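Local atomic coordinates of phytase (Debaryomyces castellii, PDB entry 2GFI), a protein that hydrolyses phytate as a 3-phytase of the histidine acid phosphatase family, releasing phosphate from the inositol ring. Residues Thr308-Ser313 and Asp417-Arg422; Leu314-His319 and Thr441-Tyr446; Ile338-Ile343 and Ala373-Glu378. All coordinates share one frame; numbering follows the deposited sequence.

Interaction 1 (Thr308-Ser313 and Asp417-Arg422); sequences TLLNAS and DYVAER. With NAG (2-acetamido-2-deoxy-beta-D-glucopyranose), chain C.
Arg422 NE donates a hydrogen bond to Ala342 O, on the neighbouring helix 333-343, while CB of the same arginine packs on Leu310. This is a pair of nearly antiparallel helices in the histidine phosphatase fold. The segment axes approach to 10.3 Å and run at 157° to each other. Apolar atoms make the joint. Leu310 and Val419 meet end to end, with Leu310 CG 3.9 Å from Val419 CG1. Leu310 holds CG opposite its backbone N (chi1 -172°), which sends the branch across the gap. Its CD2 meets Arg422 CB at 3.7 Å, the two side chains meeting at a slant. Beyond CB the arginine bends twice, at chi2 and chi3. Its CG lies 3.6 Å above one face of the Tyr418 ring, off-centre and near CE2, one turn back on the same helix. Phe339 of helix 333-343 also packs on Leu310. Asn311 sits on the outer side of the joint and carries an N-linked glycan, in the sequon Asn311-Ala312-Ser313. Its OD1 is 4.1 Å from Val419 CG1, a loose touch. The sugar is also hydrogen-bonded to Thr426 O, past the end of helix 412-423. ND2 of Asn311 is joined to C1 of the sugar by a covalent bond of 1.5 Å, and the acetamide oxygen O7 lies 3.8 Å from Thr308 CG2.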
loop_
_atom_site.group_PDB
_atom_site.type_symbol
_atom_site.label_atom_id
_atom_site.label_comp_id
_atom_site.label_asym_id
_atom_site.label_seq_id
_atom_site.Cartn_x
_atom_site.Cartn_y
_atom_site.Cartn_z
ATOM N N THR A 308 24.999 -32.125 -7.434
ATOM C CA THR A 308 25.568 -31.992 -8.759
ATOM C C THR A 308 25.608 -30.538 -9.155
ATOM O O THR A 308 26.685 -30.037 -9.552
ATOM C CB THR A 308 24.856 -32.875 -9.835
ATOM O OG1 THR A 308 23.470 -32.528 -9.914
ATOM C CG2 THR A 308 24.834 -34.325 -9.412
ATOM N N LEU A 309 24.465 -29.846 -9.022
ATOM C CA LEU A 309 24.418 -28.399 -9.288
ATOM C C LEU A 309 25.138 -27.598 -8.233
ATOM O O LEU A 309 25.662 -26.559 -8.541
ATOM C CB LEU A 309 22.983 -27.866 -9.483
ATOM C CG LEU A 309 22.254 -28.321 -10.753
ATOM C CD1 LEU A 309 20.816 -27.801 -10.784
ATOM C CD2 LEU A 309 23.025 -27.941 -12.041
ATOM N N LEU A 310 25.168 -28.067 -6.986
ATOM C CA LEU A 310 25.909 -27.340 -5.944
ATOM C C LEU A 310 27.405 -27.323 -6.246
ATOM O O LEU A 310 28.038 -26.263 -6.158
ATOM C CB LEU A 310 25.626 -27.907 -4.561
ATOM C CG LEU A 310 26.193 -27.120 -3.378
ATOM C CD1 LEU A 310 25.563 -25.764 -3.354
ATOM C CD2 LEU A 310 25.983 -27.876 -2.078
ATOM N N ASN A 311 27.947 -28.491 -6.637
ATOM C CA ASN A 311 29.363 -28.630 -7.088
ATOM C C ASN A 311 29.708 -27.769 -8.289
ATOM O O ASN A 311 30.718 -27.059 -8.285
ATOM C CB ASN A 311 29.662 -30.084 -7.459
ATOM C CG ASN A 311 29.965 -30.955 -6.254
ATOM O OD1 ASN A 311 30.152 -30.447 -5.144
ATOM N ND2 ASN A 311 30.038 -32.283 -6.484
ATOM N N ALA A 312 28.858 -27.823 -9.305
ATOM C CA ALA A 312 29.035 -27.090 -10.551
ATOM C C ALA A 312 29.068 -25.594 -10.299
ATOM O O ALA A 312 29.990 -24.882 -10.758
ATOM C CB ALA A 312 27.915 -27.437 -11.535
ATOM N N SER A 313 28.072 -25.126 -9.543
ATOM C CA SER A 313 28.011 -23.744 -9.078
ATOM C C SER A 313 29.274 -23.313 -8.332
ATOM O O SER A 313 29.759 -22.191 -8.506
ATOM C CB SER A 313 26.764 -23.536 -8.194
ATOM O OG SER A 313 26.975 -22.516 -7.235
ATOM N N ASP A 417 34.312 -24.804 2.151
ATOM C CA ASP A 417 34.200 -25.750 3.252
ATOM C C ASP A 417 32.742 -26.197 3.465
ATOM O O ASP A 417 32.469 -27.384 3.703
ATOM C CB ASP A 417 34.717 -25.121 4.559
ATOM C CG ASP A 417 36.217 -24.839 4.547
ATOM O OD1 ASP A 417 36.946 -25.364 3.673
ATOM O OD2 ASP A 417 36.755 -24.091 5.396
ATOM N N TYR A 418 31.831 -25.218 3.394
ATOM C CA TYR A 418 30.395 -25.442 3.470
ATOM C C TYR A 418 29.937 -26.393 2.357
ATOM O O TYR A 418 29.305 -27.432 2.625
ATOM C CB TYR A 418 29.621 -24.100 3.414
ATOM C CG TYR A 418 28.121 -24.311 3.490
ATOM C CD1 TYR A 418 27.522 -24.621 4.701
ATOM C CD2 TYR A 418 27.322 -24.265 2.340
ATOM C CE1 TYR A 418 26.173 -24.856 4.789
ATOM C CE2 TYR A 418 25.968 -24.479 2.416
ATOM C CZ TYR A 418 25.403 -24.772 3.664
ATOM O OH TYR A 418 24.076 -25.012 3.810
ATOM N N VAL A 419 30.271 -26.063 1.114
ATOM C CA VAL A 419 29.903 -26.954 0.014
ATOM C C VAL A 419 30.478 -28.369 0.228
ATOM O O VAL A 419 29.729 -29.361 0.157
ATOM C CB VAL A 419 30.277 -26.385 -1.360
ATOM C CG1 VAL A 419 29.950 -27.400 -2.450
ATOM C CG2 VAL A 419 29.498 -25.126 -1.597
ATOM N N ALA A 420 31.782 -28.453 0.536
ATOM C CA ALA A 420 32.411 -29.750 0.807
ATOM C C ALA A 420 31.648 -30.548 1.873
ATOM O O ALA A 420 31.418 -31.733 1.698
ATOM C CB ALA A 420 33.896 -29.581 1.191
ATOM N N GLU A 421 31.237 -29.880 2.955
ATOM C CA GLU A 421 30.419 -30.487 4.018
ATOM C C GLU A 421 29.073 -30.991 3.501
ATOM O O GLU A 421 28.611 -32.082 3.902
ATOM C CB GLU A 421 30.144 -29.471 5.135
ATOM C CG GLU A 421 31.260 -29.289 6.157
ATOM C CD GLU A 421 30.870 -28.345 7.307
ATOM O OE1 GLU A 421 30.218 -27.274 7.040
ATOM O OE2 GLU A 421 31.212 -28.683 8.489
ATOM N N ARG A 422 28.451 -30.189 2.623
ATOM C CA ARG A 422 27.154 -30.510 2.046
ATOM C C ARG A 422 27.255 -31.702 1.125
ATOM O O ARG A 422 26.402 -32.571 1.136
ATOM C CB ARG A 422 26.565 -29.308 1.286
ATOM C CG ARG A 422 26.144 -28.103 2.147
ATOM C CD ARG A 422 25.200 -28.451 3.258
ATOM N NE ARG A 422 23.943 -28.923 2.732
ATOM C CZ ARG A 422 22.971 -29.448 3.477
ATOM N NH1 ARG A 422 23.137 -29.573 4.782
ATOM N NH2 ARG A 422 21.837 -29.865 2.913
HETATM C C1 NAG C . 30.736 -33.091 -5.497
HETATM C C2 NAG C . 30.402 -34.556 -5.863
HETATM C C3 NAG C . 31.264 -35.572 -5.081
HETATM C C4 NAG C . 32.762 -35.227 -5.186
HETATM C C5 NAG C . 32.887 -33.764 -4.718
HETATM C C6 NAG C . 34.304 -33.229 -4.732
HETATM C C7 NAG C . 28.100 -34.960 -6.713
HETATM C C8 NAG C . 26.822 -35.678 -6.373
HETATM N N2 NAG C . 28.974 -34.835 -5.698
HETATM O O3 NAG C . 30.986 -36.860 -5.566
HETATM O O4 NAG C . 33.650 -36.137 -4.506
HETATM O O5 NAG C . 32.129 -32.906 -5.565
HETATM O O6 NAG C . 34.185 -31.863 -4.425
HETATM O O7 NAG C . 28.269 -34.530 -7.865
#

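Interaction 2 (Leu314-His319 and Thr441-Tyr446); sequences LELLNH and TFYWDY
Leu316 puts one methyl on each of two aromatic residues, Tyr443 and Trp444. The contact joins the last turn of helix 302-318 to the short, weakly bonded helix near the C-terminus.

The CH-pi part belongs to CD1. It lies 4.0 Å from the centroid of the Tyr443 ring and 18° off the ring normal, so it sits over the face, displaced toward the CG-CD2 side. The opposite face of this ring is covered by Phe442 CE1, over its centre. The tyrosine is thus held between two neighbours, and its OH is hydrogen-bonded to Ser329 OG, which should limit its freedom to tilt.

The apolar part belongs to CD2. It comes to the indole obliquely, with CD2 of Leu316 3.5 Å from Trp444 CZ2. Glu315 adds its aliphatic root: CB is 3.6 Å from the same CZ2.

The third kind is a carboxylate over a ring. Glu315 OE1 lies over one face of the indole, 3.6 Å from Trp444 CH2. The carboxylate and ring planes are only 12° apart, but of the two oxygens OE1 alone is above the ring, over CH2 at its rim. The chain gets there with CG beside the backbone N (chi1 -68°) and extended at chi2.

Segment 441-446 is braced by bonds of its own. Thr441 O accepts from Trp444 N at 2.8 Å and from Asp445 N at 2.9 Å. These two bonds close the turn that carries the rings.

Across the contact the match is one of shape and dispersion. If ionised, the carboxylate would probably be disfavoured over this pi face, so the attraction likely comes from the methyls of Leu316 and CB of Glu315.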
loop_
_atom_site.group_PDB
_atom_site.type_symbol
_atom_site.label_atom_id
_atom_site.label_comp_id
_atom_site.label_asym_id
_atom_site.label_seq_id
_atom_site.Cartn_x
_atom_site.Cartn_y
_atom_site.Cartn_z
ATOM N N LEU A 314 29.779 -24.201 -7.478
ATOM C CA LEU A 314 31.013 -23.930 -6.736
ATOM C C LEU A 314 32.225 -23.869 -7.671
ATOM O O LEU A 314 33.048 -22.965 -7.528
ATOM C CB LEU A 314 31.226 -24.951 -5.608
ATOM C CG LEU A 314 32.554 -24.766 -4.854
ATOM C CD1 LEU A 314 32.530 -23.496 -4.038
ATOM C CD2 LEU A 314 32.889 -25.979 -3.993
ATOM N N GLU A 315 32.321 -24.799 -8.628
ATOM C CA GLU A 315 33.345 -24.728 -9.673
ATOM C C GLU A 315 33.290 -23.376 -10.371
ATOM O O GLU A 315 34.328 -22.768 -10.613
ATOM C CB GLU A 315 33.202 -25.847 -10.721
ATOM C CG GLU A 315 33.490 -27.228 -10.180
ATOM C CD GLU A 315 33.439 -28.302 -11.259
ATOM O OE1 GLU A 315 33.871 -28.006 -12.420
ATOM O OE2 GLU A 315 32.982 -29.442 -10.956
ATOM N N LEU A 316 32.090 -22.888 -10.671
ATOM C CA LEU A 316 31.970 -21.565 -11.284
ATOM C C LEU A 316 32.476 -20.442 -10.389
ATOM O O LEU A 316 33.116 -19.516 -10.870
ATOM C CB LEU A 316 30.533 -21.282 -11.744
ATOM C CG LEU A 316 29.987 -22.149 -12.897
ATOM C CD1 LEU A 316 28.497 -21.980 -13.059
ATOM C CD2 LEU A 316 30.686 -21.746 -14.167
ATOM N N LEU A 317 32.182 -20.510 -9.094
ATOM C CA LEU A 317 32.566 -19.413 -8.171
ATOM C C LEU A 317 34.075 -19.403 -7.946
ATOM O O LEU A 317 34.673 -18.351 -7.723
ATOM C CB LEU A 317 31.850 -19.534 -6.822
ATOM C CG LEU A 317 30.328 -19.382 -6.849
ATOM C CD1 LEU A 317 29.717 -20.125 -5.664
ATOM C CD2 LEU A 317 29.911 -17.909 -6.906
ATOM N N ASN A 318 34.656 -20.609 -7.986
ATOM C CA ASN A 318 36.070 -20.812 -7.759
ATOM C C ASN A 318 36.886 -20.356 -8.930
ATOM O O ASN A 318 38.026 -20.010 -8.770
ATOM C CB ASN A 318 36.371 -22.270 -7.411
ATOM C CG ASN A 318 36.124 -22.563 -5.954
ATOM O OD1 ASN A 318 35.936 -23.715 -5.554
ATOM N ND2 ASN A 318 36.121 -21.524 -5.142
ATOM N N HIS A 319 36.277 -20.300 -10.101
ATOM C CA HIS A 319 37.001 -19.941 -11.297
ATOM C C HIS A 319 36.849 -18.479 -11.700
ATOM O O HIS A 319 36.033 -18.139 -12.538
ATOM C CB HIS A 319 36.691 -20.941 -12.409
ATOM C CG HIS A 319 37.301 -22.287 -12.165
ATOM N ND1 HIS A 319 38.501 -22.678 -12.733
ATOM C CD2 HIS A 319 36.914 -23.310 -11.363
ATOM C CE1 HIS A 319 38.807 -23.895 -12.311
ATOM N NE2 HIS A 319 37.862 -24.301 -11.478
ATOM N N THR A 441 29.167 -30.574 -16.909
ATOM C CA THR A 441 30.166 -29.955 -17.750
ATOM C C THR A 441 29.542 -28.912 -18.658
ATOM O O THR A 441 30.273 -28.150 -19.289
ATOM C CB THR A 441 30.945 -31.020 -18.615
ATOM O OG1 THR A 441 30.044 -31.704 -19.502
ATOM C CG2 THR A 441 31.558 -32.143 -17.716
ATOM N N PHE A 442 28.206 -28.870 -18.751
ATOM C CA PHE A 442 27.559 -28.008 -19.759
ATOM C C PHE A 442 27.909 -26.515 -19.612
ATOM O O PHE A 442 27.898 -25.804 -20.600
ATOM C CB PHE A 442 26.029 -28.271 -19.898
ATOM C CG PHE A 442 25.225 -27.948 -18.656
ATOM C CD1 PHE A 442 24.938 -26.627 -18.316
ATOM C CD2 PHE A 442 24.789 -28.970 -17.812
ATOM C CE1 PHE A 442 24.216 -26.332 -17.167
ATOM C CE2 PHE A 442 24.068 -28.690 -16.637
ATOM C CZ PHE A 442 23.783 -27.348 -16.320
ATOM N N TYR A 443 28.222 -26.033 -18.400
ATOM C CA TYR A 443 28.632 -24.615 -18.249
ATOM C C TYR A 443 29.984 -24.315 -18.921
ATOM O O TYR A 443 30.272 -23.153 -19.256
ATOM C CB TYR A 443 28.656 -24.115 -16.783
ATOM C CG TYR A 443 27.331 -24.175 -16.035
ATOM C CD1 TYR A 443 26.266 -23.349 -16.390
ATOM C CD2 TYR A 443 27.154 -25.053 -14.960
ATOM C CE1 TYR A 443 25.063 -23.401 -15.709
ATOM C CE2 TYR A 443 25.939 -25.122 -14.275
ATOM C CZ TYR A 443 24.904 -24.292 -14.660
ATOM O OH TYR A 443 23.702 -24.353 -14.008
ATOM N N TRP A 444 30.800 -25.355 -19.119
ATOM C CA TRP A 444 32.127 -25.189 -19.711
ATOM C C TRP A 444 32.280 -25.721 -21.145
ATOM O O TRP A 444 33.010 -25.148 -21.962
ATOM C CB TRP A 444 33.180 -25.799 -18.780
ATOM C CG TRP A 444 33.086 -25.186 -17.429
ATOM C CD1 TRP A 444 33.635 -23.996 -17.019
ATOM C CD2 TRP A 444 32.368 -25.704 -16.310
ATOM N NE1 TRP A 444 33.308 -23.751 -15.700
ATOM C CE2 TRP A 444 32.528 -24.783 -15.241
ATOM C CE3 TRP A 444 31.608 -26.856 -16.093
ATOM C CZ2 TRP A 444 31.943 -24.980 -13.985
ATOM C CZ3 TRP A 444 31.035 -27.044 -14.857
ATOM C CH2 TRP A 444 31.206 -26.108 -13.811
ATOM N N ASP A 445 31.588 -26.795 -21.474
ATOM C CA ASP A 445 31.787 -27.407 -22.775
ATOM C C ASP A 445 30.674 -27.104 -23.748
ATOM O O ASP A 445 30.558 -27.782 -24.770
ATOM C CB ASP A 445 31.948 -28.919 -22.616
ATOM C CG ASP A 445 30.679 -29.614 -22.120
ATOM O OD1 ASP A 445 29.566 -29.005 -22.127
ATOM O OD2 ASP A 445 30.709 -30.789 -21.712
ATOM N N TYR A 446 29.839 -26.110 -23.430
ATOM C CA TYR A 446 28.669 -25.777 -24.259
ATOM C C TYR A 446 29.049 -25.138 -25.609
ATOM O O TYR A 446 28.229 -25.086 -26.550
ATOM C CB TYR A 446 27.674 -24.877 -23.503
ATOM C CG TYR A 446 28.150 -23.448 -23.309
ATOM C CD1 TYR A 446 27.922 -22.462 -24.276
ATOM C CD2 TYR A 446 28.831 -23.086 -22.154
ATOM C CE1 TYR A 446 28.369 -21.158 -24.085
ATOM C CE2 TYR A 446 29.266 -21.794 -21.950
ATOM C CZ TYR A 446 29.054 -20.841 -22.907
ATOM O OH TYR A 446 29.549 -19.572 -22.660
#

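Interaction 3 (Ile338-Ile343 and Ala373-Glu378); sequences IFHSAI and ARTIIE
His340 reaches from its helix to Thr375 on the strand. CB itself points past the strand, and the turn at chi1 (-83°) swings the ring so that NE2 reaches it. The ring lies beside Ile343, whose CD1 is 3.7 Å above one face, over the centre. The same methyl also covers one face of the Phe339 ring. At the far edge, CD2 and CE1 of His340 are nearly equally far from Thr375 OG1, at 3.7 and 3.6 Å. The hydroxyl therefore stands straight off the nitrogen and in the ring plane. The tip, NE2, is hydrogen-bonded to Thr375 OG1 at 2.7 Å, with an angle of 170°; either could be the donor. This joins a helix of the histidine phosphatase alpha/beta core to strand 374-382 of its central sheet, which pairs antiparallel with strand 59-69. A leucine in place of His340 would remove the ring nitrogen, and the buried Thr375 hydroxyl would probably be left without its mate from the helix. NE2 of His340 also touches Thr375 CG2 at 3.6 Å. The same methyl makes a loose contact with Ile343, CG2 of Thr375 lying 4.4 Å from CD1.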
loop_
_atom_site.group_PDB
_atom_site.type_symbol
_atom_site.label_atom_id
_atom_site.label_comp_id
_atom_site.label_asym_id
_atom_site.label_seq_id
_atom_site.Cartn_x
_atom_site.Cartn_y
_atom_site.Cartn_z
ATOM N N ILE A 338 15.466 -29.909 -5.100
ATOM C CA ILE A 338 16.518 -30.882 -4.882
ATOM C C ILE A 338 17.874 -30.180 -4.777
ATOM O O ILE A 338 18.663 -30.480 -3.895
ATOM C CB ILE A 338 16.492 -31.937 -6.013
ATOM C CG1 ILE A 338 15.180 -32.760 -5.949
ATOM C CG2 ILE A 338 17.756 -32.791 -5.978
ATOM C CD1 ILE A 338 14.872 -33.542 -7.211
ATOM N N PHE A 339 18.126 -29.224 -5.662
ATOM C CA PHE A 339 19.293 -28.348 -5.533
ATOM C C PHE A 339 19.395 -27.801 -4.107
ATOM O O PHE A 339 20.432 -27.952 -3.470
ATOM C CB PHE A 339 19.216 -27.227 -6.590
ATOM C CG PHE A 339 20.409 -26.314 -6.638
ATOM C CD1 PHE A 339 21.631 -26.660 -6.063
ATOM C CD2 PHE A 339 20.319 -25.104 -7.325
ATOM C CE1 PHE A 339 22.735 -25.788 -6.160
ATOM C CE2 PHE A 339 21.430 -24.215 -7.395
ATOM C CZ PHE A 339 22.628 -24.576 -6.829
ATOM N N HIS A 340 18.306 -27.225 -3.592
ATOM C CA HIS A 340 18.242 -26.682 -2.215
ATOM C C HIS A 340 18.394 -27.701 -1.122
ATOM O O HIS A 340 18.865 -27.386 -0.029
ATOM C CB HIS A 340 16.948 -25.869 -1.985
ATOM C CG HIS A 340 17.055 -24.458 -2.468
ATOM N ND1 HIS A 340 17.445 -23.413 -1.644
ATOM C CD2 HIS A 340 16.893 -23.930 -3.700
ATOM C CE1 HIS A 340 17.494 -22.299 -2.350
ATOM N NE2 HIS A 340 17.168 -22.585 -3.601
ATOM N N SER A 341 18.012 -28.938 -1.411
ATOM C CA SER A 341 18.324 -30.038 -0.492
ATOM C C SER A 341 19.841 -30.095 -0.240
ATOM O O SER A 341 20.287 -30.321 0.884
ATOM C CB SER A 341 17.842 -31.356 -1.073
ATOM O OG SER A 341 17.772 -32.321 -0.059
ATOM N N ALA A 342 20.629 -29.863 -1.286
ATOM C CA ALA A 342 22.053 -29.819 -1.096
ATOM C C ALA A 342 22.550 -28.448 -0.635
ATOM O O ALA A 342 23.454 -28.408 0.191
ATOM C CB ALA A 342 22.791 -30.301 -2.328
ATOM N N ILE A 343 22.004 -27.344 -1.152
ATOM C CA ILE A 343 22.383 -25.994 -0.658
ATOM C C ILE A 343 22.219 -25.901 0.841
ATOM O O ILE A 343 23.098 -25.394 1.544
ATOM C CB ILE A 343 21.579 -24.846 -1.327
ATOM C CG1 ILE A 343 21.835 -24.796 -2.845
ATOM C CG2 ILE A 343 21.965 -23.497 -0.694
ATOM C CD1 ILE A 343 20.758 -24.060 -3.657
ATOM N N ALA A 373 10.155 -18.955 -9.642
ATOM C CA ALA A 373 11.195 -19.047 -8.610
ATOM C C ALA A 373 12.577 -18.633 -9.119
ATOM O O ALA A 373 12.951 -18.950 -10.246
ATOM C CB ALA A 373 11.266 -20.452 -8.062
ATOM N N ARG A 374 13.340 -17.964 -8.260
ATOM C CA ARG A 374 14.654 -17.509 -8.605
ATOM C C ARG A 374 15.585 -17.797 -7.452
ATOM O O ARG A 374 15.388 -17.330 -6.332
ATOM C CB ARG A 374 14.640 -16.009 -8.983
ATOM C CG ARG A 374 13.927 -15.091 -7.982
ATOM C CD ARG A 374 13.312 -13.862 -8.584
ATOM N NE ARG A 374 12.185 -14.253 -9.405
ATOM C CZ ARG A 374 11.426 -13.437 -10.127
ATOM N NH1 ARG A 374 11.661 -12.123 -10.156
ATOM N NH2 ARG A 374 10.401 -13.947 -10.801
ATOM N N THR A 375 16.586 -18.615 -7.702
ATOM C CA THR A 375 17.617 -18.806 -6.723
ATOM C C THR A 375 18.850 -18.150 -7.312
ATOM O O THR A 375 19.292 -18.485 -8.405
ATOM C CB THR A 375 17.813 -20.315 -6.452
ATOM O OG1 THR A 375 16.833 -20.727 -5.476
ATOM C CG2 THR A 375 19.204 -20.617 -5.826
ATOM N N ILE A 376 19.370 -17.164 -6.605
ATOM C CA ILE A 376 20.521 -16.432 -7.103
ATOM C C ILE A 376 21.684 -16.568 -6.115
ATOM O O ILE A 376 21.493 -16.451 -4.896
ATOM C CB ILE A 376 20.145 -14.968 -7.301
ATOM C CG1 ILE A 376 19.332 -14.797 -8.599
ATOM C CG2 ILE A 376 21.383 -14.069 -7.244
ATOM C CD1 ILE A 376 18.560 -13.486 -8.626
ATOM N N ILE A 377 22.867 -16.870 -6.655
ATOM C CA ILE A 377 24.129 -16.704 -5.945
ATOM C C ILE A 377 24.843 -15.466 -6.461
ATOM O O ILE A 377 25.084 -15.351 -7.656
ATOM C CB ILE A 377 24.991 -17.953 -6.126
ATOM C CG1 ILE A 377 24.167 -19.187 -5.723
ATOM C CG2 ILE A 377 26.282 -17.823 -5.301
ATOM C CD1 ILE A 377 24.781 -20.519 -6.083
ATOM N N GLU A 378 25.124 -14.515 -5.569
ATOM C CA GLU A 378 25.913 -13.335 -5.900
ATOM C C GLU A 378 27.276 -13.582 -5.324
ATOM O O GLU A 378 27.384 -14.102 -4.234
ATOM C CB GLU A 378 25.382 -12.057 -5.231
ATOM C CG GLU A 378 23.903 -11.845 -5.406
ATOM C CD GLU A 378 23.385 -10.599 -4.732
ATOM O OE1 GLU A 378 23.708 -10.360 -3.545
ATOM O OE2 GLU A 378 22.641 -9.879 -5.411
#

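Interactions 1 and 2 use successive parts of helix 302-318, and their centres are 13 Å apart. They meet where Val419 CG1 lies 3.6 Å from Leu314 CD2 and Ala312 O 3.5 Å from Trp444 CH2. Interaction 3 is 11 Å from interaction 1, centre to centre. Tyr418 OH and Arg422 both reach helix 333-343; Tyr418 OH is a rather short 2.5 Å from Ile343 O, a probable hydrogen bond. Interaction 2 touches interaction 3 through Leu317 CD2 and Ile377 CG2 at 4.0 Å. Interaction 3 lies nearest the predicted active site, though not in contact: the His340 side chain is about 9 Å from that of Asp333, the proton donor. The glycan marks the outer side of interaction 1.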